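Local coordinates for 2-aminomuconate 6-semialdehyde dehydrogenase (Burkholderia cenocepacia, PDB 4U3W), which probably catalyses the NAD-dependent oxidation of the aldehyde group of 2-aminomuconate 6-semialdehyde to the carboxylate of 2-aminomuconate, at residues A[66-71]-A[221-226]; A[104-109]-A[120-125]; A[420-425]-A[449-454]. All coordinates share one frame; numbering follows the deposited sequence.

Interaction 1: residues A[66-71]-A[221-226]; sequences QAAHAA and VFNLIH
Asn223 ND2, 3.7 Å from Ala68 CB, is a polar atom held by two carbonyl oxygens, those of Gly220 just before the segment and Val193 of the adjacent strand. The other end of the same amide is satisfied as well, since OD1 accepts from the backbone N of Asn29. With both ends held, the amide cannot easily rotate, and what it offers helix 58-76 is a fixed flat group resting beside methyls. No hydrogen bond passes between 66-71 and 221-226.

The contact illustrates how a helix can pack on one face of a Rossmann-like sheet, the hallmark of the aldehyde dehydrogenase cofactor domain; helices 175-188 and 203-214 take the Phe222 side. Strand 222-224 runs parallel to strand 192-196, and the helix presents three alanines, Ala67, Ala68 and Ala71, whose small side chains let the backbones come close; the CA atoms of Ala68 and Val221 are 5.6 Å apart. Ala67 CB lies by the oxygen end of the amide, 4.1 Å from Asn223 OD1, while Ala68 serves the nitrogen end. The first torsion of Asn223 (chi1 -51°) sets CG beside its own backbone N and anti to the carbonyl carbon, and the side chain leaves the strand toward the helix.

One turn on, Ala71 CB meets the main chain where the strand is about to start, 3.7 Å from Val221 N. Although Val221 directs its CB away from the helix, its CG2 branch still reaches Ala71 CB at 4.1 Å. Ala68 and Ala71 also touch Cys192, and Ala68 touches Val194.

The chemistry is therefore divided: hydrogen bonds inside the sheet and its loops satisfy the buried amide, and across this contact 66-71 adds van der Waals contact without hydrogen bonds, which makes shape rather than charge the basis of the fit.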
# COMPACT_ATOMS: atom_id res chain seq x y z
N GLN A 66 4.52 -20.85 -30.35
CA GLN A 66 3.25 -21.57 -30.37
C GLN A 66 3.19 -22.59 -29.22
O GLN A 66 2.11 -22.83 -28.72
CB GLN A 66 3.04 -22.29 -31.72
CG GLN A 66 3.08 -21.33 -32.96
CD GLN A 66 2.30 -20.02 -32.76
OE1 GLN A 66 1.25 -19.98 -32.13
NE2 GLN A 66 2.83 -18.93 -33.29
N ALA A 67 4.32 -23.22 -28.88
CA ALA A 67 4.39 -24.16 -27.75
C ALA A 67 4.06 -23.44 -26.43
O ALA A 67 3.36 -23.99 -25.57
CB ALA A 67 5.77 -24.82 -27.64
N ALA A 68 4.59 -22.23 -26.31
CA ALA A 68 4.36 -21.40 -25.11
C ALA A 68 2.89 -21.04 -25.03
O ALA A 68 2.28 -21.12 -23.95
CB ALA A 68 5.25 -20.13 -25.14
N HIS A 69 2.29 -20.67 -26.17
CA HIS A 69 0.86 -20.35 -26.18
C HIS A 69 -0.03 -21.53 -25.85
O HIS A 69 -1.04 -21.39 -25.12
CB HIS A 69 0.45 -19.74 -27.51
CG HIS A 69 0.50 -18.24 -27.48
ND1 HIS A 69 -0.37 -17.49 -26.72
CD2 HIS A 69 1.37 -17.37 -28.04
CE1 HIS A 69 -0.06 -16.21 -26.85
NE2 HIS A 69 0.99 -16.11 -27.64
N ALA A 70 0.32 -22.71 -26.38
CA ALA A 70 -0.45 -23.91 -26.04
C ALA A 70 -0.33 -24.24 -24.54
O ALA A 70 -1.30 -24.65 -23.91
CB ALA A 70 0.01 -25.09 -26.91
N ALA A 71 0.85 -24.03 -23.96
CA ALA A 71 1.08 -24.32 -22.53
C ALA A 71 0.28 -23.39 -21.61
O ALA A 71 -0.17 -23.79 -20.51
CB ALA A 71 2.62 -24.24 -22.23
N VAL A 221 6.14 -24.32 -21.04
CA VAL A 221 6.14 -23.22 -20.09
C VAL A 221 7.45 -22.43 -20.17
O VAL A 221 7.43 -21.21 -20.20
CB VAL A 221 5.88 -23.72 -18.62
CG1 VAL A 221 6.12 -22.62 -17.62
CG2 VAL A 221 4.43 -24.27 -18.50
N PHE A 222 8.58 -23.14 -20.26
CA PHE A 222 9.87 -22.52 -20.43
C PHE A 222 10.54 -23.03 -21.75
O PHE A 222 10.77 -24.23 -21.89
CB PHE A 222 10.79 -22.81 -19.25
CG PHE A 222 12.19 -22.28 -19.46
CD1 PHE A 222 12.51 -20.97 -19.09
CD2 PHE A 222 13.18 -23.10 -19.99
CE1 PHE A 222 13.80 -20.46 -19.26
CE2 PHE A 222 14.47 -22.60 -20.17
CZ PHE A 222 14.77 -21.29 -19.81
N ASN A 223 10.87 -22.13 -22.66
CA ASN A 223 11.50 -22.49 -23.95
C ASN A 223 12.77 -21.67 -24.12
O ASN A 223 12.78 -20.47 -23.87
CB ASN A 223 10.55 -22.26 -25.12
CG ASN A 223 9.22 -22.89 -24.89
OD1 ASN A 223 9.02 -24.07 -25.18
ND2 ASN A 223 8.31 -22.13 -24.35
N LEU A 224 13.86 -22.35 -24.50
CA LEU A 224 15.16 -21.73 -24.75
C LEU A 224 15.51 -21.81 -26.22
O LEU A 224 15.46 -22.90 -26.81
CB LEU A 224 16.25 -22.45 -23.95
CG LEU A 224 17.66 -21.87 -24.17
CD1 LEU A 224 17.77 -20.57 -23.42
CD2 LEU A 224 18.64 -22.86 -23.56
N ILE A 225 15.79 -20.68 -26.84
CA ILE A 225 16.24 -20.68 -28.24
C ILE A 225 17.59 -20.01 -28.33
O ILE A 225 17.76 -18.90 -27.79
CB ILE A 225 15.27 -19.94 -29.18
CG1 ILE A 225 14.77 -18.66 -28.50
CG2 ILE A 225 14.06 -20.83 -29.53
CD1 ILE A 225 14.04 -17.70 -29.46
N HIS A 226 18.53 -20.65 -28.99
CA HIS A 226 19.84 -20.05 -29.17
C HIS A 226 19.96 -19.35 -30.50
O HIS A 226 19.28 -19.72 -31.51
CB HIS A 226 20.95 -21.08 -29.07
CG HIS A 226 21.18 -21.60 -27.68
ND1 HIS A 226 21.63 -20.80 -26.63
CD2 HIS A 226 20.99 -22.84 -27.15
CE1 HIS A 226 21.78 -21.54 -25.56
NE2 HIS A 226 21.39 -22.78 -25.84

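Interaction 2: residues A[104-109]-A[120-125]; sequences AAEVAD and LDIARG. With EDO (1,2-ethanediol), chain F.
Glu106 and Asp121 face each other across a pair of consecutive helices within the aldehyde dehydrogenase fold, in which helix 99-110 and helix 114-138 follow one another along the chain after a short connection. The second helix is widened by a pi-type turn at 120-122, just where it meets the first.

The electrostatic part of the contact pairs like charges. Glu106 OE2 and Asp121 OD1 come to 3.8 Å, with the two carboxylate planes turned 75° apart, and the repulsion expected of such a pair is probably offset by what surrounds it. A water donates to both oxygens, 2.8 Å from Glu106 OE2; its distance to Asp121 OD1 is unusually short, and the exact length is doubtful. Further partners lie beyond the two segments: Glu106 OE2 also accepts from the backbone N of Leu176 and OE1 is hydrogen-bonded to Ser204 OG, while Asp121 OD2 forms a salt bridge with Arg112 NE. Because Leu176 and Ser204 sit in the first turns of helices 175-188 and 203-214, those helix ends may further stabilise a negative Glu106. Its CG stands anti to the backbone N and the chain then bends at chi2 (78°), which places the carboxylate beside Leu176 N and Ser204 OG.

The apolar part involves Ile122, whose side chain also packs against Phe99, Phe102 and Val103. Its CB points obliquely to helix 99-110, yet the CG1 branch bends round toward it. Across the contact its terminal methyl, Ile122 CD1, touches the aliphatic root of the acid, lying 4.1 Å from Glu106 CB.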
# COMPACT_ATOMS: atom_id res chain seq x y z
N ALA A 104 31.07 -23.44 -13.24
CA ALA A 104 32.08 -23.74 -14.27
C ALA A 104 31.63 -23.29 -15.69
O ALA A 104 32.44 -22.84 -16.49
CB ALA A 104 32.39 -25.24 -14.26
N ALA A 105 30.33 -23.42 -15.98
CA ALA A 105 29.76 -22.98 -17.25
C ALA A 105 29.89 -21.45 -17.37
O ALA A 105 30.32 -20.93 -18.39
CB ALA A 105 28.28 -23.41 -17.35
N GLU A 106 29.54 -20.74 -16.30
CA GLU A 106 29.59 -19.30 -16.31
C GLU A 106 31.02 -18.81 -16.49
O GLU A 106 31.29 -17.93 -17.32
CB GLU A 106 28.99 -18.73 -15.02
CG GLU A 106 28.61 -17.26 -15.09
CD GLU A 106 27.27 -17.04 -15.84
OE1 GLU A 106 26.93 -17.84 -16.73
OE2 GLU A 106 26.57 -16.06 -15.55
N VAL A 107 31.95 -19.39 -15.71
CA VAL A 107 33.38 -19.09 -15.85
C VAL A 107 33.91 -19.39 -17.27
O VAL A 107 34.67 -18.59 -17.86
CB VAL A 107 34.21 -19.89 -14.80
CG1 VAL A 107 35.66 -19.74 -15.06
CG2 VAL A 107 33.84 -19.41 -13.35
N ALA A 108 33.50 -20.53 -17.83
CA ALA A 108 34.03 -20.90 -19.16
C ALA A 108 33.60 -19.90 -20.23
O ALA A 108 34.42 -19.50 -21.07
CB ALA A 108 33.57 -22.32 -19.53
N ASP A 109 32.32 -19.47 -20.19
CA ASP A 109 31.78 -18.48 -21.13
C ASP A 109 32.33 -17.07 -20.96
O ASP A 109 32.54 -16.36 -21.96
CB ASP A 109 30.25 -18.41 -20.99
CG ASP A 109 29.52 -19.53 -21.72
OD1 ASP A 109 30.16 -20.48 -22.25
OD2 ASP A 109 28.27 -19.49 -21.68
N LEU A 120 28.60 -13.69 -6.73
CA LEU A 120 27.78 -12.68 -7.38
C LEU A 120 26.90 -13.32 -8.45
O LEU A 120 25.73 -13.04 -8.52
CB LEU A 120 28.65 -11.58 -8.00
N ASP A 121 27.45 -14.18 -9.28
CA ASP A 121 26.63 -14.71 -10.40
C ASP A 121 25.63 -15.81 -10.01
O ASP A 121 24.40 -15.62 -10.07
CB ASP A 121 27.55 -15.22 -11.51
CG ASP A 121 28.36 -14.08 -12.20
OD1 ASP A 121 27.87 -13.43 -13.15
OD2 ASP A 121 29.51 -13.84 -11.81
N ILE A 122 26.15 -16.96 -9.59
CA ILE A 122 25.30 -18.13 -9.42
C ILE A 122 24.44 -17.99 -8.16
O ILE A 122 23.23 -18.26 -8.19
CB ILE A 122 26.15 -19.42 -9.37
CG1 ILE A 122 27.02 -19.55 -10.63
CG2 ILE A 122 25.23 -20.65 -9.20
CD1 ILE A 122 26.25 -19.19 -11.96
N ALA A 123 25.03 -17.48 -7.08
CA ALA A 123 24.28 -17.31 -5.84
C ALA A 123 23.08 -16.36 -6.01
O ALA A 123 21.97 -16.64 -5.53
CB ALA A 123 25.24 -16.82 -4.68
N ARG A 124 23.27 -15.23 -6.69
CA ARG A 124 22.18 -14.29 -6.89
C ARG A 124 21.19 -14.80 -7.91
O ARG A 124 19.99 -14.50 -7.84
CB ARG A 124 22.72 -12.92 -7.30
N GLY A 125 21.68 -15.58 -8.87
CA GLY A 125 20.83 -16.28 -9.82
C GLY A 125 19.79 -17.13 -9.08
O GLY A 125 18.59 -17.12 -9.44
C1 EDO F . 21.72 -19.04 -2.94
O1 EDO F . 21.55 -17.71 -3.42
C2 EDO F . 23.05 -19.57 -3.45
O2 EDO F . 23.37 -20.81 -2.82
O HOH W 1 25.61 -13.92 -13.99

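Interaction 3: residues A[420-425]-A[449-454]; sequences DDEAEV and HRVAKQ
Glu422 and Arg450 join the two segments through a side-on salt bridge, in which the guanidinium spends two nitrogens on the two carboxylate oxygens. Arg450 NE gives the shorter and straighter bond, 2.7 Å to Glu422 OE2 at 169°, in the guanidinium plane and onto the syn lone pair. Arg450 NH2 reaches Glu422 OE1 at 2.9 Å, also on the syn side but tilted from both planes, as expected when carboxylate and guanidinium are turned 34° against each other. Neither oxygen stops at one partner. OE1 takes part in a further salt bridge with Arg447 NH2, and Glu422 OE2 accepts from a water at 2.9 Å.

That water in turn accepts from Gln454 NE2, whose other bond, 2.9 Å long, goes to Arg450 O from above the carbonyl plane. The amide nitrogen thus links, through the water, the backbone of the arginine to the acid its side chain binds. Below the charges, Val451 CG2 packs under the stem of the acid, 3.7 Å from Glu422 CG; with chi1 -169° and an extended chain, Glu422 passes over this methyl to the guanidinium.

The start of helix 422-430 is satisfied separately by a capping box: Asp421 OD1 accepts from Glu424 N, and Glu424 OE1 receives Asp421 N together with Asp420 N, both from the same face of its carboxylate plane.

Each helix follows a strand of the parallel part of one sheet and leads to the next, as in beta-alpha-beta crossovers. Next to the contact, His449 ND1 is hydrogen-bonded to Tyr157 of a neighbouring subunit. With two arginines on one carboxylate, its negative charge is probably well compensated, the water completes the hydrogen bonding, and the contact combines a salt bridge with apolar packing by Val451.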
# COMPACT_ATOMS: atom_id res chain seq x y z
N ASP A 420 34.47 21.99 -8.25
CA ASP A 420 34.61 22.96 -7.17
C ASP A 420 33.39 23.14 -6.28
O ASP A 420 33.54 23.48 -5.12
CB ASP A 420 35.01 24.31 -7.76
CG ASP A 420 36.35 24.25 -8.43
OD1 ASP A 420 37.34 23.91 -7.73
OD2 ASP A 420 36.40 24.47 -9.66
N ASP A 421 32.18 23.00 -6.82
CA ASP A 421 31.03 23.11 -5.96
C ASP A 421 29.82 22.22 -6.31
O ASP A 421 29.72 21.58 -7.39
CB ASP A 421 30.58 24.58 -5.85
CG ASP A 421 30.23 25.20 -7.18
OD1 ASP A 421 29.14 24.88 -7.69
OD2 ASP A 421 31.02 26.05 -7.67
N GLU A 422 28.93 22.16 -5.34
CA GLU A 422 27.83 21.24 -5.37
C GLU A 422 26.86 21.47 -6.53
O GLU A 422 26.50 20.52 -7.23
CB GLU A 422 27.10 21.31 -4.05
CG GLU A 422 26.10 20.19 -3.90
CD GLU A 422 25.48 20.22 -2.52
OE1 GLU A 422 26.19 19.88 -1.56
OE2 GLU A 422 24.31 20.59 -2.39
N ALA A 423 26.43 22.71 -6.75
CA ALA A 423 25.48 22.97 -7.83
C ALA A 423 26.08 22.58 -9.20
O ALA A 423 25.39 22.08 -10.10
CB ALA A 423 25.05 24.43 -7.81
N GLU A 424 27.39 22.81 -9.32
CA GLU A 424 28.16 22.50 -10.50
C GLU A 424 28.20 21.02 -10.81
O GLU A 424 27.90 20.60 -11.95
CB GLU A 424 29.59 23.02 -10.34
CG GLU A 424 30.52 22.58 -11.46
CD GLU A 424 31.99 22.49 -11.05
OE1 GLU A 424 32.34 22.95 -9.96
OE2 GLU A 424 32.80 21.93 -11.80
N VAL A 425 28.57 20.20 -9.83
CA VAL A 425 28.75 18.78 -10.14
C VAL A 425 27.39 18.10 -10.40
O VAL A 425 27.30 17.14 -11.15
CB VAL A 425 29.54 18.04 -9.00
CG1 VAL A 425 28.66 17.71 -7.80
CG2 VAL A 425 30.18 16.78 -9.53
N HIS A 449 21.45 13.50 1.09
CA HIS A 449 20.04 13.47 0.67
C HIS A 449 19.71 14.56 -0.37
O HIS A 449 19.02 14.27 -1.36
CB HIS A 449 19.10 13.58 1.90
CG HIS A 449 19.19 12.38 2.81
ND1 HIS A 449 18.74 11.13 2.44
CD2 HIS A 449 19.70 12.25 4.06
CE1 HIS A 449 18.99 10.27 3.41
NE2 HIS A 449 19.57 10.93 4.42
N ARG A 450 20.21 15.78 -0.19
CA ARG A 450 19.81 16.85 -1.12
C ARG A 450 20.45 16.69 -2.50
O ARG A 450 19.82 17.05 -3.52
CB ARG A 450 20.14 18.23 -0.56
CG ARG A 450 21.58 18.66 -0.66
CD ARG A 450 21.80 19.96 0.15
NE ARG A 450 23.22 20.31 0.11
CZ ARG A 450 23.97 20.64 1.16
NH1 ARG A 450 23.44 20.76 2.37
NH2 ARG A 450 25.25 20.91 0.96
N VAL A 451 21.67 16.14 -2.56
CA VAL A 451 22.30 15.89 -3.86
C VAL A 451 21.63 14.69 -4.57
O VAL A 451 21.28 14.77 -5.75
CB VAL A 451 23.83 15.60 -3.73
CG1 VAL A 451 24.36 15.16 -5.08
CG2 VAL A 451 24.60 16.86 -3.28
N ALA A 452 21.42 13.60 -3.83
CA ALA A 452 20.86 12.36 -4.39
C ALA A 452 19.53 12.63 -5.07
O ALA A 452 19.26 12.04 -6.12
CB ALA A 452 20.70 11.26 -3.29
N LYS A 453 18.72 13.54 -4.49
CA LYS A 453 17.36 13.79 -4.97
C LYS A 453 17.33 14.57 -6.30
O LYS A 453 16.33 14.56 -7.01
CB LYS A 453 16.55 14.59 -3.90
N GLN A 454 18.45 15.22 -6.64
CA GLN A 454 18.56 15.99 -7.87
C GLN A 454 19.10 15.18 -9.04
O GLN A 454 19.04 15.63 -10.18
CB GLN A 454 19.49 17.20 -7.65
CG GLN A 454 19.04 18.14 -6.54
CD GLN A 454 20.01 19.29 -6.35
OE1 GLN A 454 20.13 20.18 -7.22
NE2 GLN A 454 20.72 19.28 -5.22
O HOH W 2 22.56 21.44 -4.57

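The three contacts lie in different parts of one aldehyde dehydrogenase chain. Interaction 2 is nested within the loop closed by interaction 1; their centres are about 24 Å apart and their nearest atoms about 8 Å. Interaction 3 comes later in sequence and across the chain's centre, its centre about 48 Å from that of interaction 1 and about 37 Å from that of interaction 2. Interaction 1 lies on the sheet that includes strand 222-224, expected to form the NAD-binding domain as in the family. Helices 175-188 and 203-214 pack against both of the first two contacts, whereas interaction 3 sits on the separate seven-stranded sheet, near subunit interfaces of the tetramer.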